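Local coordinates for endoribonuclease L-PSP/chorismate mutase-like domain-containing protein (Agrobacterium tumefaciens, PDB 3D01) that is of unknown function but belongs to the YjgF/chorismate mutase-like family of putative endoribonucleases and assembles as a trimer, at residues V47-V60 and A76-V88. Numbering follows the deposited sequence.
Sequences VSGQLPMESGKIAV and AAELCAVNILAQV
Leu79 sets CG anti to its carbonyl carbon (chi1 -73°), which, with an extended chi2 (174°), directs its methyls to Ala59 and Glu54, on the hairpin whose type I' turn runs from Glu54 to Lys57. Gln50 bends at chi2 (-54°), folding its chain against Asn83, Ile84 and Gln87. Strand 47-50 runs nearly antiparallel to helix 76-88, with their axes 8.2 Å apart at closest approach. At one end, Val47 lays CG1 on Gln87 and meets Val88 methyl to methyl. Next, Gln50 CG lies 3.7 Å from Ile84 CG1. The bent Gln50 chain then crosses Gln87 obliquely, with Gln50 CD 3.9 Å from Gln87 CG. The closest backbone approach is at Pro52, the centre of an inverse gamma turn, whose CA is 4.6 Å from Cys80 CA. Pro52 CB and CG rest on Ala76, and Pro52 CD is 3.9 Å from Cys80 SG. Leu79 lies against Pro52, Glu54 and Ala59. Its CD1 presses tightly on Ala59 CB at 3.4 Å, and its CD2 touches the carboxylate end of Glu54. Val60 CB is 3.7 Å from Ala76 CB. The end of the Asn83 side chain lies beside the backbone and CB of Met53. Ile84 and Cys80 also touch Ile157 of strand 155-163, so the helix packs along one face of the sheet, consistent with the YjgF-like fold. On the same strand as Val47, Ser48 OG bonds to Arg141 N of a second subunit. Helix and strand are thus joined mainly by apolar contact, with the amide side chains of Gln50, Asn83 and Gln87 set among it.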
loop_
_atom_site.group_PDB
_atom_site.type_symbol
_atom_site.label_atom_id
_atom_site.label_comp_id
_atom_site.label_asym_id
_atom_site.label_seq_id
_atom_site.Cartn_x
_atom_site.Cartn_y
_atom_site.Cartn_z
ATOM N N VAL I 47 1.712 -1.659 10.565
ATOM C CA VAL I 47 0.898 -0.801 11.393
ATOM C C VAL I 47 -0.249 -0.311 10.524
ATOM O O VAL I 47 -0.030 0.157 9.390
ATOM C CB VAL I 47 1.694 0.416 11.941
ATOM C CG1 VAL I 47 0.803 1.281 12.838
ATOM C CG2 VAL I 47 2.962 -0.042 12.681
ATOM N N SER I 48 -1.459 -0.417 11.071
ATOM C CA SER I 48 -2.691 0.043 10.387
ATOM C C SER I 48 -2.665 1.556 10.181
ATOM O O SER I 48 -1.974 2.278 10.900
ATOM C CB SER I 48 -3.888 -0.308 11.234
ATOM O OG SER I 48 -4.122 -1.702 11.219
ATOM N N GLY I 49 -3.452 2.040 9.213
ATOM C CA GLY I 49 -3.537 3.463 8.966
ATOM C C GLY I 49 -3.966 4.231 10.193
ATOM O O GLY I 49 -4.982 3.912 10.807
ATOM N N GLN I 50 -3.174 5.235 10.536
ATOM C CA GLN I 50 -3.390 6.053 11.711
ATOM C C GLN I 50 -3.863 7.401 11.228
ATOM O O GLN I 50 -3.374 7.918 10.198
ATOM C CB GLN I 50 -2.089 6.210 12.509
ATOM C CG GLN I 50 -1.485 4.898 13.037
ATOM C CD GLN I 50 -2.454 4.089 13.854
ATOM O OE1 GLN I 50 -2.732 2.925 13.533
ATOM N NE2 GLN I 50 -2.947 4.675 14.945
ATOM N N LEU I 51 -4.742 7.984 12.031
ATOM C CA LEU I 51 -5.385 9.255 11.777
ATOM C C LEU I 51 -4.761 10.278 12.713
ATOM O O LEU I 51 -4.008 9.895 13.622
ATOM C CB LEU I 51 -6.889 9.111 12.033
ATOM C CG LEU I 51 -7.583 7.960 11.293
ATOM C CD1 LEU I 51 -9.100 7.895 11.653
ATOM C CD2 LEU I 51 -7.386 8.099 9.772
ATOM N N PRO I 52 -5.025 11.573 12.490
ATOM C CA PRO I 52 -4.365 12.601 13.312
ATOM C C PRO I 52 -5.032 12.801 14.677
ATOM O O PRO I 52 -5.631 13.845 14.920
ATOM C CB PRO I 52 -4.418 13.872 12.435
ATOM C CG PRO I 52 -5.497 13.610 11.447
ATOM C CD PRO I 52 -5.791 12.141 11.366
HETATM N N MSE I 53 -4.918 11.773 15.526
HETATM C CA MSE I 53 -5.570 11.720 16.838
HETATM C C MSE I 53 -4.741 12.456 17.873
HETATM O O MSE I 53 -3.548 12.190 18.027
HETATM C CB MSE I 53 -5.677 10.269 17.329
HETATM C CG MSE I 53 -6.341 9.304 16.415
HETATM SE SE MSE I 53 -8.127 9.962 16.053
HETATM C CE MSE I 53 -8.770 9.984 17.896
ATOM N N GLU I 54 -5.393 13.358 18.599
ATOM C CA GLU I 54 -4.783 14.103 19.685
ATOM C C GLU I 54 -5.883 14.212 20.748
ATOM O O GLU I 54 -6.986 14.649 20.437
ATOM C CB GLU I 54 -4.341 15.494 19.211
ATOM C CG GLU I 54 -3.370 16.174 20.178
ATOM C CD GLU I 54 -2.745 17.458 19.645
ATOM O OE1 GLU I 54 -3.430 18.228 18.927
ATOM O OE2 GLU I 54 -1.565 17.726 19.987
ATOM N N SER I 55 -5.606 13.742 21.971
ATOM C CA SER I 55 -6.604 13.733 23.057
ATOM C C SER I 55 -7.870 13.010 22.688
ATOM O O SER I 55 -8.974 13.437 23.026
ATOM C CB SER I 55 -6.953 15.156 23.471
ATOM O OG SER I 55 -5.766 15.857 23.773
ATOM N N GLY I 56 -7.718 11.915 21.977
ATOM C CA GLY I 56 -8.843 11.123 21.582
ATOM C C GLY I 56 -9.753 11.784 20.557
ATOM O O GLY I 56 -10.880 11.353 20.398
ATOM N N LYS I 57 -9.279 12.824 19.874
ATOM C CA LYS I 57 -10.093 13.511 18.875
ATOM C C LYS I 57 -9.309 13.593 17.585
ATOM O O LYS I 57 -8.098 13.675 17.618
ATOM C CB LYS I 57 -10.412 14.937 19.325
ATOM C CG LYS I 57 -11.243 15.052 20.616
ATOM C CD LYS I 57 -11.350 16.512 20.988
ATOM C CE LYS I 57 -11.844 16.746 22.414
ATOM N NZ LYS I 57 -10.685 16.780 23.361
ATOM N N ILE I 58 -10.014 13.617 16.457
ATOM C CA ILE I 58 -9.367 13.812 15.155
ATOM C C ILE I 58 -9.072 15.293 15.065
ATOM O O ILE I 58 -9.981 16.096 14.869
ATOM C CB ILE I 58 -10.262 13.411 13.969
ATOM C CG1 ILE I 58 -10.739 11.962 14.072
ATOM C CG2 ILE I 58 -9.526 13.689 12.650
ATOM C CD1 ILE I 58 -9.762 10.948 13.651
ATOM N N ALA I 59 -7.801 15.656 15.180
ATOM C CA ALA I 59 -7.374 17.041 15.327
ATOM C C ALA I 59 -7.451 17.890 14.073
ATOM O O ALA I 59 -7.576 19.100 14.173
ATOM C CB ALA I 59 -5.940 17.096 15.874
ATOM N N VAL I 60 -7.358 17.273 12.897
ATOM C CA VAL I 60 -7.336 18.025 11.638
ATOM C C VAL I 60 -8.230 17.270 10.622
ATOM O O VAL I 60 -8.009 16.117 10.328
ATOM C CB VAL I 60 -5.922 18.174 11.063
ATOM C CG1 VAL I 60 -5.920 19.092 9.782
ATOM C CG2 VAL I 60 -4.926 18.690 12.121
ATOM N N ALA I 76 -1.219 17.567 10.953
ATOM C CA ALA I 76 -1.939 16.298 10.831
ATOM C C ALA I 76 -1.006 15.101 10.578
ATOM O O ALA I 76 -1.127 14.071 11.241
ATOM C CB ALA I 76 -3.032 16.370 9.725
ATOM N N ALA I 77 -0.069 15.250 9.635
ATOM C CA ALA I 77 0.852 14.169 9.279
ATOM C C ALA I 77 1.729 13.780 10.518
ATOM O O ALA I 77 1.936 12.601 10.834
ATOM C CB ALA I 77 1.719 14.598 8.103
ATOM N N GLU I 78 2.185 14.801 11.222
ATOM C CA GLU I 78 2.968 14.641 12.479
ATOM C C GLU I 78 2.184 13.822 13.487
ATOM O O GLU I 78 2.717 12.869 14.057
ATOM C CB GLU I 78 3.307 15.996 13.076
ATOM C CG GLU I 78 4.421 16.778 12.352
ATOM C CD GLU I 78 4.606 18.222 12.844
ATOM O OE1 GLU I 78 3.672 18.856 13.393
ATOM O OE2 GLU I 78 5.737 18.746 12.676
ATOM N N LEU I 79 0.905 14.177 13.678
ATOM C CA LEU I 79 0.020 13.437 14.579
ATOM C C LEU I 79 -0.192 11.972 14.159
ATOM O O LEU I 79 -0.164 11.054 14.991
ATOM C CB LEU I 79 -1.305 14.172 14.764
ATOM C CG LEU I 79 -1.288 15.438 15.635
ATOM C CD1 LEU I 79 -2.655 16.094 15.576
ATOM C CD2 LEU I 79 -0.821 15.179 17.090
ATOM N N CYS I 80 -0.397 11.741 12.858
ATOM C CA CYS I 80 -0.463 10.396 12.324
ATOM C C CYS I 80 0.800 9.635 12.707
ATOM O O CYS I 80 0.722 8.497 13.162
ATOM C CB CYS I 80 -0.623 10.418 10.795
ATOM S SG CYS I 80 -2.214 11.048 10.240
ATOM N N ALA I 81 1.945 10.271 12.497
ATOM C CA ALA I 81 3.262 9.685 12.819
ATOM C C ALA I 81 3.404 9.378 14.296
ATOM O O ALA I 81 3.945 8.347 14.650
ATOM C CB ALA I 81 4.383 10.617 12.361
ATOM N N VAL I 82 2.923 10.251 15.158
ATOM C CA VAL I 82 2.984 10.004 16.631
ATOM C C VAL I 82 2.101 8.790 16.995
ATOM O O VAL I 82 2.459 7.928 17.807
ATOM C CB VAL I 82 2.571 11.283 17.434
ATOM C CG1 VAL I 82 2.301 10.977 18.942
ATOM C CG2 VAL I 82 3.610 12.420 17.254
ATOM N N ASN I 83 0.937 8.689 16.359
ATOM C CA ASN I 83 0.082 7.538 16.560
ATOM C C ASN I 83 0.716 6.260 16.025
ATOM O O ASN I 83 0.606 5.214 16.649
ATOM C CB ASN I 83 -1.315 7.797 15.973
ATOM C CG ASN I 83 -2.129 8.739 16.838
ATOM O OD1 ASN I 83 -2.159 9.962 16.635
ATOM N ND2 ASN I 83 -2.762 8.185 17.818
ATOM N N ILE I 84 1.445 6.353 14.918
ATOM C CA ILE I 84 2.209 5.202 14.422
ATOM C C ILE I 84 3.210 4.811 15.502
ATOM O O ILE I 84 3.271 3.659 15.877
ATOM C CB ILE I 84 2.948 5.477 13.077
ATOM C CG1 ILE I 84 1.934 5.517 11.908
ATOM C CG2 ILE I 84 3.992 4.381 12.776
ATOM C CD1 ILE I 84 2.513 6.058 10.609
ATOM N N LEU I 85 3.953 5.785 16.017
ATOM C CA LEU I 85 4.972 5.487 17.063
ATOM C C LEU I 85 4.351 4.865 18.329
ATOM O O LEU I 85 4.942 3.954 18.943
ATOM C CB LEU I 85 5.772 6.735 17.376
ATOM C CG LEU I 85 6.691 7.240 16.263
ATOM C CD1 LEU I 85 7.375 8.580 16.680
ATOM C CD2 LEU I 85 7.728 6.161 15.907
ATOM N N ALA I 86 3.164 5.343 18.716
ATOM C CA ALA I 86 2.436 4.757 19.837
ATOM C C ALA I 86 2.092 3.288 19.590
ATOM O O ALA I 86 2.229 2.466 20.483
ATOM C CB ALA I 86 1.181 5.569 20.179
ATOM N N GLN I 87 1.684 2.922 18.374
ATOM C CA GLN I 87 1.376 1.516 18.081
ATOM C C GLN I 87 2.636 0.661 18.053
ATOM O O GLN I 87 2.635 -0.474 18.503
ATOM C CB GLN I 87 0.672 1.395 16.726
ATOM C CG GLN I 87 -0.671 2.133 16.676
ATOM C CD GLN I 87 -1.726 1.626 17.637
ATOM O OE1 GLN I 87 -1.615 0.554 18.242
ATOM N NE2 GLN I 87 -2.792 2.399 17.758
ATOM N N VAL I 88 3.713 1.208 17.503
ATOM C CA VAL I 88 4.964 0.489 17.452
ATOM C C VAL I 88 5.460 0.255 18.884
ATOM O O VAL I 88 5.927 -0.829 19.193
ATOM C CB VAL I 88 6.045 1.239 16.664
ATOM C CG1 VAL I 88 7.345 0.456 16.699
ATOM C CG2 VAL I 88 5.598 1.492 15.189
#